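Local coordinates for protein HpcE (Thermus thermophilus, PDB 1WZO) that probably catalyses the isomerisation of 2-hydroxyhepta-2,4-diene-1,7-dioate in homoprotocatechuate breakdown, as a member of the fumarylacetoacetate hydrolase family, at the interface of chains A and B and the interface of chains A and C. Sequence-based numbering; all coordinates share one arbitrary frame. Chains: chain A/B/C, HpcE.

Contact 1: the interface of chains A and B. Residues chain A 140-141, 143; chain B 70-72, 139-141.
A:Arg140 and A:Pro141 lie against B:Arg140 and strand 69-73 of chain B in a two-fold homodimer interface between fumarylacetoacetate hydrolase-family subunits, and the patch would help to pair chains A and B within the deposited tetramer. The guanidinium NH1 of A:Arg140 donates a hydrogen bond of 3.0 Å to the backbone O of B:Arg140. The carbonyl oxygen lies near the guanidinium plane, but the donor sits above the carbonyl plane, 65° out of it, rather than on a lone pair. A bend at chi2 (-60°) turns the arginine chain over this peptide and brings its CD within 3.4 Å of the same B:Arg140 O. Water 1 links NH1 of A:Arg140 to NE of B:Arg140, whose side chain runs extended from CG to NE; by bridging the two groups, the water may ease the repulsion expected between like charges. An alanine in place of A:Arg140 would probably leave the carbonyl of B:Arg140 without this donor and water 1 without one of its mates. The ring of A:Pro141 rests on backbone oxygens, its CB 3.3 Å from O of B:Leu70, and runs alongside the side chain of B:Phe71, with CG of A:Pro141 3.9 Å from CB of B:Phe71. Farther along, A:Ile143 at the start of helix 143-146 presses the tip of its longer branch, CD1, against CA of B:Phe71 at 3.7 Å. B:Phe139 brings the ring atom CD1 to 3.6 Å from O of A:Arg140.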
# COMPACT_ATOMS: atom_id res chain seq x y z
N ARG A 140 11.35 -26.01 -15.66
CA ARG A 140 10.43 -25.46 -14.67
C ARG A 140 10.97 -24.19 -14.03
O ARG A 140 12.19 -24.00 -13.92
CB ARG A 140 10.15 -26.49 -13.58
CG ARG A 140 9.42 -27.73 -14.05
CD ARG A 140 8.06 -27.37 -14.63
NE ARG A 140 7.30 -28.56 -15.01
CZ ARG A 140 6.10 -28.54 -15.58
NH1 ARG A 140 5.52 -27.37 -15.85
NH2 ARG A 140 5.48 -29.67 -15.88
N PRO A 141 10.07 -23.28 -13.62
CA PRO A 141 10.50 -22.03 -12.98
C PRO A 141 11.39 -22.37 -11.78
O PRO A 141 11.02 -23.19 -10.94
CB PRO A 141 9.18 -21.38 -12.57
CG PRO A 141 8.24 -21.83 -13.64
CD PRO A 141 8.61 -23.30 -13.79
N ILE A 143 11.81 -21.44 -8.87
CA ILE A 143 11.36 -20.72 -7.69
C ILE A 143 12.02 -21.16 -6.39
O ILE A 143 12.44 -20.32 -5.59
CB ILE A 143 9.82 -20.75 -7.56
CG1 ILE A 143 9.21 -20.02 -8.76
CG2 ILE A 143 9.40 -20.08 -6.27
CD1 ILE A 143 7.67 -20.06 -8.83
N LEU B 70 6.04 -25.34 -9.42
CA LEU B 70 5.52 -24.01 -9.13
C LEU B 70 5.79 -22.95 -10.19
O LEU B 70 6.84 -22.97 -10.85
CB LEU B 70 6.11 -23.51 -7.81
CG LEU B 70 6.03 -24.36 -6.54
CD1 LEU B 70 6.89 -23.72 -5.46
CD2 LEU B 70 4.58 -24.46 -6.07
N PHE B 71 4.85 -22.03 -10.35
CA PHE B 71 4.99 -20.92 -11.28
C PHE B 71 4.27 -19.69 -10.74
O PHE B 71 3.47 -19.78 -9.80
CB PHE B 71 4.47 -21.26 -12.68
CG PHE B 71 2.99 -21.49 -12.75
CD1 PHE B 71 2.45 -22.75 -12.52
CD2 PHE B 71 2.13 -20.44 -13.07
CE1 PHE B 71 1.08 -22.96 -12.61
CE2 PHE B 71 0.76 -20.65 -13.16
CZ PHE B 71 0.23 -21.91 -12.93
N TRP B 72 4.56 -18.55 -11.34
CA TRP B 72 4.01 -17.28 -10.90
C TRP B 72 2.95 -16.67 -11.83
O TRP B 72 2.98 -16.89 -13.03
CB TRP B 72 5.18 -16.30 -10.75
CG TRP B 72 4.83 -14.85 -10.55
CD1 TRP B 72 4.27 -14.28 -9.44
CD2 TRP B 72 5.14 -13.77 -11.44
NE1 TRP B 72 4.22 -12.91 -9.58
CE2 TRP B 72 4.75 -12.58 -10.80
CE3 TRP B 72 5.72 -13.70 -12.72
CZ2 TRP B 72 4.92 -11.32 -11.40
CZ3 TRP B 72 5.88 -12.45 -13.31
CH2 TRP B 72 5.48 -11.28 -12.65
N PHE B 139 11.31 -22.82 -18.47
CA PHE B 139 10.52 -22.27 -17.37
C PHE B 139 9.04 -22.44 -17.69
O PHE B 139 8.26 -21.49 -17.65
CB PHE B 139 10.83 -20.78 -17.15
CG PHE B 139 12.28 -20.49 -16.87
CD1 PHE B 139 13.08 -21.44 -16.24
CD2 PHE B 139 12.84 -19.26 -17.22
CE1 PHE B 139 14.42 -21.17 -15.95
CE2 PHE B 139 14.17 -18.98 -16.94
CZ PHE B 139 14.97 -19.93 -16.30
N ARG B 140 8.67 -23.67 -18.03
CA ARG B 140 7.29 -24.00 -18.37
C ARG B 140 6.38 -24.05 -17.15
O ARG B 140 6.74 -24.63 -16.12
CB ARG B 140 7.26 -25.36 -19.09
CG ARG B 140 5.86 -25.87 -19.37
CD ARG B 140 5.89 -27.05 -20.32
NE ARG B 140 4.55 -27.57 -20.58
CZ ARG B 140 4.23 -28.29 -21.64
NH1 ARG B 140 5.15 -28.58 -22.56
NH2 ARG B 140 2.98 -28.72 -21.80
N PRO B 141 5.20 -23.41 -17.24
CA PRO B 141 4.73 -22.66 -18.41
C PRO B 141 5.34 -21.25 -18.42
O PRO B 141 5.45 -20.61 -17.37
CB PRO B 141 3.22 -22.64 -18.22
CG PRO B 141 3.08 -22.57 -16.73
CD PRO B 141 4.12 -23.58 -16.25
O HOH W 1 2.94 -27.28 -17.90

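Contact 2: the interface of chains A and C. Residues chain A 9-11; chain C 79, 86, 149-150.
A:Arg11 lies across C:Asp149, C:Thr150 and C:Leu86, with C:Leu79 beside it, in a second two-fold interface, which joins chains A and C of the deposited tetramer of this fumarylacetoacetate hydrolase-family enzyme and may contribute to a biological tetramer. The arginine stands at the start of strand 11-18, just after the turn at A:Lys9 and A:Gly10. Its NH2 forms a salt bridge with the carboxylate OD2 of C:Asp149 at 2.9 Å. The guanidinium and carboxylate planes are turned 59° apart and the N-H points away from the oxygen, so the attraction is probably mainly one of charge rather than a directed hydrogen bond. A bend at chi3 (65°) swings the guanidinium round the methyl CG2 of C:Thr150, which lies 3.5 Å from CD of A:Arg11 and equally near NE, the two side chains crossing at about a right angle. The other terminal nitrogen, NH1, meets the methyl CD1 of C:Leu86 at 3.4 Å, and the polar tip therefore has an apolar neighbour beside its charged one. A second-shell bond helps to fix C:Thr150: its hydroxyl OG1 accepts a nearly straight hydrogen bond from N of C:Leu86 (3.0 Å, 174° at H), which ties the threonine to strand 85-87 while CG2 faces the arginine. C:Leu79 extends CD1 to 3.9 Å from the backbone O of A:Gly10.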
# COMPACT_ATOMS: atom_id res chain seq x y z
N LYS A 9 17.15 6.15 14.58
CA LYS A 9 16.46 6.49 15.82
C LYS A 9 14.96 6.24 15.76
O LYS A 9 14.18 6.99 16.34
CB LYS A 9 16.74 7.95 16.18
CG LYS A 9 18.23 8.25 16.31
CD LYS A 9 18.49 9.73 16.52
CE LYS A 9 19.99 10.01 16.61
NZ LYS A 9 20.28 11.47 16.72
N GLY A 10 14.56 5.20 15.04
CA GLY A 10 13.15 4.86 14.93
C GLY A 10 12.41 5.49 13.76
O GLY A 10 11.23 5.22 13.56
N ARG A 11 13.10 6.32 12.99
CA ARG A 11 12.46 6.97 11.85
C ARG A 11 12.95 6.46 10.51
O ARG A 11 14.15 6.26 10.31
CB ARG A 11 12.70 8.49 11.89
CG ARG A 11 12.41 9.16 13.22
CD ARG A 11 12.59 10.66 13.09
NE ARG A 11 11.61 11.24 12.17
CZ ARG A 11 11.69 12.46 11.66
NH1 ARG A 11 12.72 13.24 11.96
NH2 ARG A 11 10.75 12.90 10.83
N LEU C 79 5.75 6.83 15.82
CA LEU C 79 7.10 6.45 16.23
C LEU C 79 7.03 5.11 16.96
O LEU C 79 6.13 4.88 17.76
CB LEU C 79 7.69 7.51 17.15
CG LEU C 79 9.17 7.34 17.50
CD1 LEU C 79 10.01 7.70 16.30
CD2 LEU C 79 9.53 8.23 18.69
N LEU C 86 11.59 13.92 18.96
CA LEU C 86 12.29 15.17 18.74
C LEU C 86 11.62 16.32 19.49
O LEU C 86 10.43 16.58 19.31
CB LEU C 86 12.37 15.48 17.24
CG LEU C 86 13.19 14.45 16.45
CD1 LEU C 86 13.15 14.78 14.97
CD2 LEU C 86 14.63 14.44 16.96
N ASP C 149 6.35 15.64 13.63
CA ASP C 149 7.03 14.38 13.39
C ASP C 149 7.48 13.81 14.73
O ASP C 149 7.90 14.55 15.62
CB ASP C 149 8.26 14.58 12.49
CG ASP C 149 7.89 14.85 11.04
OD1 ASP C 149 6.69 14.90 10.73
OD2 ASP C 149 8.82 15.02 10.22
N THR C 150 7.38 12.49 14.86
CA THR C 150 7.76 11.74 16.06
C THR C 150 6.90 11.99 17.29
O THR C 150 7.20 11.47 18.36
CB THR C 150 9.24 11.99 16.45
OG1 THR C 150 9.37 13.27 17.07
CG2 THR C 150 10.14 11.94 15.22

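Contact 3: the interface of chains A and B. Residues chain A 45, 202-204, 206; chain B 72, 74, 76, 147, 149.
The loop of A:Phe202 to A:Thr204, just beyond helix 192-200, docks on the loop of B:Asp149 across the A-B interface of this fumarylacetoacetate hydrolase-family protein. The carboxylate of B:Asp149 grips A:Thr204 with both oxygens: OD1 accepts the backbone N at 3.0 Å and OD2 the hydroxyl OG1 at 2.6 Å, each met on its syn side and about 20° out of the carboxylate plane. CG of B:Asp149 lies beside the backbone N (chi1 -72°), and this turns the carboxylate toward A:Thr204. The paired bonds would hold the carboxylate against rotation, while N of B:Asp149 donates to O of A:Phe202 at 3.1 Å and ties the two backbones. A:Met203 extends with CG anti to its backbone N (chi1 176°), then folds back at chi3 and places CE 3.7 Å from O of B:Gly147, near B:Trp72 and B:Pro74. A:Lys45 brings its aliphatic chain to the edge of the B:Trp72 indole, CD lying in the ring plane 3.9 Å from CZ2. Its ammonium NZ bonds O of A:Thr204 at 3.0 Å, in the carbonyl plane, and pairs more loosely with A:Glu206. B:Thr76 crosses A:Lys45 at about a right angle, its CG2 3.3 Å from O of A:Thr204, and meets A:Glu206 tip to tip.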
# COMPACT_ATOMS: atom_id res chain seq x y z
N LYS A 45 6.42 -5.72 -8.85
CA LYS A 45 6.82 -7.07 -9.23
C LYS A 45 8.23 -7.03 -9.82
O LYS A 45 8.65 -6.03 -10.41
CB LYS A 45 5.83 -7.69 -10.21
CG LYS A 45 5.51 -6.87 -11.45
CD LYS A 45 4.37 -7.53 -12.24
CE LYS A 45 3.93 -6.67 -13.43
NZ LYS A 45 3.35 -5.37 -12.99
N PHE A 202 2.95 -7.82 -23.40
CA PHE A 202 1.86 -8.63 -22.86
C PHE A 202 1.54 -8.43 -21.38
O PHE A 202 0.50 -8.88 -20.90
CB PHE A 202 2.17 -10.11 -23.12
CG PHE A 202 3.36 -10.64 -22.35
CD1 PHE A 202 3.22 -11.12 -21.05
CD2 PHE A 202 4.63 -10.65 -22.93
CE1 PHE A 202 4.32 -11.61 -20.34
CE2 PHE A 202 5.74 -11.13 -22.23
CZ PHE A 202 5.58 -11.62 -20.93
N MET A 203 2.44 -7.76 -20.67
CA MET A 203 2.27 -7.53 -19.23
C MET A 203 2.47 -6.05 -18.92
O MET A 203 3.52 -5.49 -19.24
CB MET A 203 3.29 -8.36 -18.46
CG MET A 203 3.29 -8.15 -16.95
SD MET A 203 4.72 -8.92 -16.13
CE MET A 203 4.59 -10.61 -16.69
N THR A 204 1.49 -5.44 -18.27
CA THR A 204 1.63 -4.03 -17.92
C THR A 204 2.64 -3.87 -16.78
O THR A 204 2.49 -4.50 -15.73
CB THR A 204 0.28 -3.42 -17.48
OG1 THR A 204 -0.63 -3.44 -18.58
CG2 THR A 204 0.47 -1.98 -17.01
N GLU A 206 4.31 -1.48 -13.97
CA GLU A 206 3.91 -0.31 -13.21
C GLU A 206 5.10 0.37 -12.56
O GLU A 206 6.17 -0.23 -12.41
CB GLU A 206 2.91 -0.73 -12.13
CG GLU A 206 1.70 -1.49 -12.68
CD GLU A 206 0.85 -2.15 -11.59
OE1 GLU A 206 1.42 -2.89 -10.76
OE2 GLU A 206 -0.37 -1.93 -11.57
N TRP B 72 4.56 -18.55 -11.34
CA TRP B 72 4.01 -17.28 -10.90
C TRP B 72 2.95 -16.67 -11.83
O TRP B 72 2.98 -16.89 -13.03
CB TRP B 72 5.18 -16.30 -10.75
CG TRP B 72 4.83 -14.85 -10.55
CD1 TRP B 72 4.27 -14.28 -9.44
CD2 TRP B 72 5.14 -13.77 -11.44
NE1 TRP B 72 4.22 -12.91 -9.58
CE2 TRP B 72 4.75 -12.58 -10.80
CE3 TRP B 72 5.72 -13.70 -12.72
CZ2 TRP B 72 4.92 -11.32 -11.40
CZ3 TRP B 72 5.88 -12.45 -13.31
CH2 TRP B 72 5.48 -11.28 -12.65
N PRO B 74 1.38 -12.81 -12.33
CA PRO B 74 1.50 -11.40 -11.92
C PRO B 74 0.16 -10.81 -11.50
O PRO B 74 -0.89 -11.21 -11.99
CB PRO B 74 2.05 -10.73 -13.18
CG PRO B 74 1.44 -11.52 -14.27
CD PRO B 74 1.59 -12.95 -13.78
N THR B 76 -0.96 -8.18 -12.35
CA THR B 76 -1.56 -7.54 -13.51
C THR B 76 -2.42 -8.50 -14.34
O THR B 76 -3.12 -8.07 -15.25
CB THR B 76 -0.49 -6.88 -14.43
OG1 THR B 76 0.68 -7.71 -14.49
CG2 THR B 76 -0.10 -5.49 -13.89
N GLY B 147 1.24 -15.23 -17.77
CA GLY B 147 1.18 -13.95 -17.09
C GLY B 147 0.70 -12.73 -17.84
O GLY B 147 1.07 -11.60 -17.49
N ASP B 149 -1.92 -9.79 -19.23
CA ASP B 149 -2.97 -8.98 -18.61
C ASP B 149 -4.34 -9.67 -18.80
O ASP B 149 -4.65 -10.17 -19.89
CB ASP B 149 -3.03 -7.58 -19.24
CG ASP B 149 -1.84 -6.70 -18.85
OD1 ASP B 149 -1.04 -7.09 -17.97
OD2 ASP B 149 -1.72 -5.60 -19.43

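Contacts 1 and 3 belong to one A-B interface: their C-alpha centres are about 15 Å apart and both include B:Trp72, whose strand 69-73 meets A:Ile143 on its backbone side in contact 1 and offers its indole to A:Lys45 in contact 3. Contact 2 lies about 43 Å from contact 1 and 37 Å from contact 3, between the same centres, on a different face of chain A, toward chain C. Asp149 serves both interfaces, binding a threonine from one neighbouring chain and an arginine from another. Two-fold repeats of the two interfaces would thus connect the four subunits of the deposited assembly.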